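Local coordinates for protein histidyl-trna synthetase (Thermus thermophilus, PDB 1ADJ) that charges tRNA(His) with L-histidine at the expense of ATP, working as a homodimeric class II aminoacyl-tRNA synthetase, at residues A[39-44]-A[83-88]. Residues are numbered along the deposited sequence; the frame is centred on the assembly and turned at random.
With HIS (histidine), chain F.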
loop_
_atom_site.group_PDB
_atom_site.type_symbol
_atom_site.label_atom_id
_atom_site.label_comp_id
_atom_site.label_asym_id
_atom_site.label_seq_id
_atom_site.Cartn_x
_atom_site.Cartn_y
_atom_site.Cartn_z
ATOM N N LEU A 39 6.370 2.868 9.487
ATOM C CA LEU A 39 7.474 3.255 8.608
ATOM C C LEU A 39 7.380 2.372 7.381
ATOM O O LEU A 39 7.462 1.148 7.481
ATOM C CB LEU A 39 8.811 3.004 9.313
ATOM C CG LEU A 39 10.225 3.257 8.754
ATOM C CD1 LEU A 39 10.465 2.592 7.412
ATOM C CD2 LEU A 39 10.505 4.715 8.684
ATOM N N VAL A 40 7.205 2.989 6.219
ATOM C CA VAL A 40 7.098 2.242 4.970
ATOM C C VAL A 40 8.359 2.440 4.138
ATOM O O VAL A 40 8.705 3.563 3.794
ATOM C CB VAL A 40 5.866 2.682 4.155
ATOM C CG1 VAL A 40 5.692 1.781 2.955
ATOM C CG2 VAL A 40 4.619 2.640 5.025
ATOM N N THR A 41 9.069 1.352 3.872
ATOM C CA THR A 41 10.293 1.408 3.087
ATOM C C THR A 41 9.966 1.194 1.609
ATOM O O THR A 41 8.910 0.644 1.281
ATOM C CB THR A 41 11.306 0.334 3.549
ATOM O OG1 THR A 41 10.703 -0.965 3.484
ATOM C CG2 THR A 41 11.749 0.603 4.962
ATOM N N PRO A 42 10.861 1.630 0.698
ATOM C CA PRO A 42 10.668 1.484 -0.749
ATOM C C PRO A 42 10.448 0.033 -1.166
ATOM O O PRO A 42 10.800 -0.885 -0.436
ATOM C CB PRO A 42 11.973 2.022 -1.314
ATOM C CG PRO A 42 12.344 3.076 -0.334
ATOM C CD PRO A 42 12.101 2.380 0.971
ATOM N N ILE A 43 9.878 -0.164 -2.347
ATOM C CA ILE A 43 9.598 -1.496 -2.872
ATOM C C ILE A 43 10.889 -2.247 -3.210
ATOM O O ILE A 43 10.907 -3.479 -3.248
ATOM C CB ILE A 43 8.664 -1.401 -4.104
ATOM C CG1 ILE A 43 7.271 -0.945 -3.661
ATOM C CG2 ILE A 43 8.573 -2.729 -4.843
ATOM C CD1 ILE A 43 6.484 -1.988 -2.909
ATOM N N PHE A 44 11.966 -1.512 -3.462
ATOM C CA PHE A 44 13.249 -2.135 -3.770
ATOM C C PHE A 44 14.396 -1.444 -3.046
ATOM O O PHE A 44 14.302 -0.267 -2.673
ATOM C CB PHE A 44 13.515 -2.240 -5.295
ATOM C CG PHE A 44 13.277 -0.966 -6.064
ATOM C CD1 PHE A 44 14.103 0.142 -5.893
ATOM C CD2 PHE A 44 12.223 -0.879 -6.966
ATOM C CE1 PHE A 44 13.883 1.321 -6.608
ATOM C CE2 PHE A 44 11.990 0.299 -7.692
ATOM C CZ PHE A 44 12.824 1.401 -7.511
ATOM N N THR A 83 12.645 -6.962 7.504
ATOM C CA THR A 83 13.645 -6.663 8.541
ATOM C C THR A 83 14.911 -5.904 8.105
ATOM O O THR A 83 15.242 -4.854 8.668
ATOM C CB THR A 83 14.046 -7.947 9.287
ATOM O OG1 THR A 83 12.871 -8.724 9.556
ATOM C CG2 THR A 83 14.743 -7.607 10.591
ATOM N N ALA A 84 15.620 -6.426 7.110
ATOM C CA ALA A 84 16.835 -5.776 6.634
ATOM C C ALA A 84 16.554 -4.325 6.235
ATOM O O ALA A 84 17.292 -3.423 6.623
ATOM C CB ALA A 84 17.428 -6.554 5.462
ATOM N N ALA A 85 15.453 -4.103 5.517
ATOM C CA ALA A 85 15.071 -2.765 5.073
ATOM C C ALA A 85 14.823 -1.853 6.268
ATOM O O ALA A 85 15.263 -0.698 6.290
ATOM C CB ALA A 85 13.837 -2.833 4.195
ATOM N N MET A 86 14.135 -2.391 7.270
ATOM C CA MET A 86 13.834 -1.645 8.485
ATOM C C MET A 86 15.131 -1.222 9.157
ATOM O O MET A 86 15.282 -0.065 9.558
ATOM C CB MET A 86 13.003 -2.496 9.443
ATOM C CG MET A 86 11.632 -2.885 8.911
ATOM S SD MET A 86 10.467 -1.518 8.939
ATOM C CE MET A 86 9.245 -2.151 10.121
ATOM N N VAL A 87 16.078 -2.150 9.252
ATOM C CA VAL A 87 17.367 -1.862 9.875
ATOM C C VAL A 87 18.133 -0.834 9.046
ATOM O O VAL A 87 18.811 0.044 9.597
ATOM C CB VAL A 87 18.214 -3.145 10.040
ATOM C CG1 VAL A 87 19.526 -2.824 10.730
ATOM C CG2 VAL A 87 17.443 -4.185 10.843
ATOM N N ARG A 88 17.991 -0.934 7.724
ATOM C CA ARG A 88 18.641 -0.018 6.780
ATOM C C ARG A 88 18.084 1.378 7.031
ATOM O O ARG A 88 18.832 2.357 7.093
ATOM C CB ARG A 88 18.358 -0.468 5.342
ATOM C CG ARG A 88 19.181 0.227 4.244
ATOM C CD ARG A 88 18.548 1.539 3.763
ATOM N NE ARG A 88 17.162 1.357 3.340
ATOM C CZ ARG A 88 16.192 2.232 3.576
ATOM N NH1 ARG A 88 16.448 3.358 4.226
ATOM N NH2 ARG A 88 14.955 1.955 3.213
HETATM N N HIS F . 11.938 -10.859 8.342
HETATM C CA HIS F . 11.225 -11.986 8.935
HETATM C C HIS F . 10.427 -12.770 7.899
HETATM O O HIS F . 10.509 -12.397 6.714
HETATM C CB HIS F . 10.314 -11.502 10.071
HETATM C CG HIS F . 11.059 -10.868 11.202
HETATM N ND1 HIS F . 12.149 -11.466 11.795
HETATM C CD2 HIS F . 10.916 -9.666 11.807
HETATM C CE1 HIS F . 12.648 -10.661 12.712
HETATM N NE2 HIS F . 11.918 -9.562 12.740
HETATM O OXT HIS F . 9.756 -13.761 8.270
#
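T41 meets helix 83-92 through both branches of its side chain. Its OG1 lies 3.7 Å from A85 CB; with OG1 set between the backbone N and the carbonyl carbon (chi1 56°), CG2 falls anti to the carbonyl carbon, 3.9 Å from R88 NH2. Further back on strand 37-40, L39 and M86 make the apolar pair, L39 CD1 lying 4.4 Å from M86 SD; the M86 side chain starts off to one side, and its end comes nearer the strand. M106 of strand 102-111 packs against both T41 and M86.

The polar part belongs to R88. CG runs anti to the backbone N (chi1 -169°), then the chain bends at chi2 and chi3, placing the guanidinium beside T41 and P42. A85 O lies 3.8 Å above the plane of one face, displaced toward its rim. P42 CD sits 3.7 Å from R88 NH2, a van der Waals contact. The charge is met by E45 at NH2 and E92 at NH1, and D11 of the second subunit also pairs with NH1.

At the first turn of the helix, T83 OG1 accepts a hydrogen bond of 2.6 Å from the amino nitrogen of the bound histidine; E130, Y263 and Y264 also hydrogen-bond to this histidine.

Across the two segments the contact is thus van der Waals packing, and the buried arginine's charge is probably balanced by carboxylates of both subunits; one short helix thereby joins the histidine pocket to the dimer interface of the class II catalytic domain.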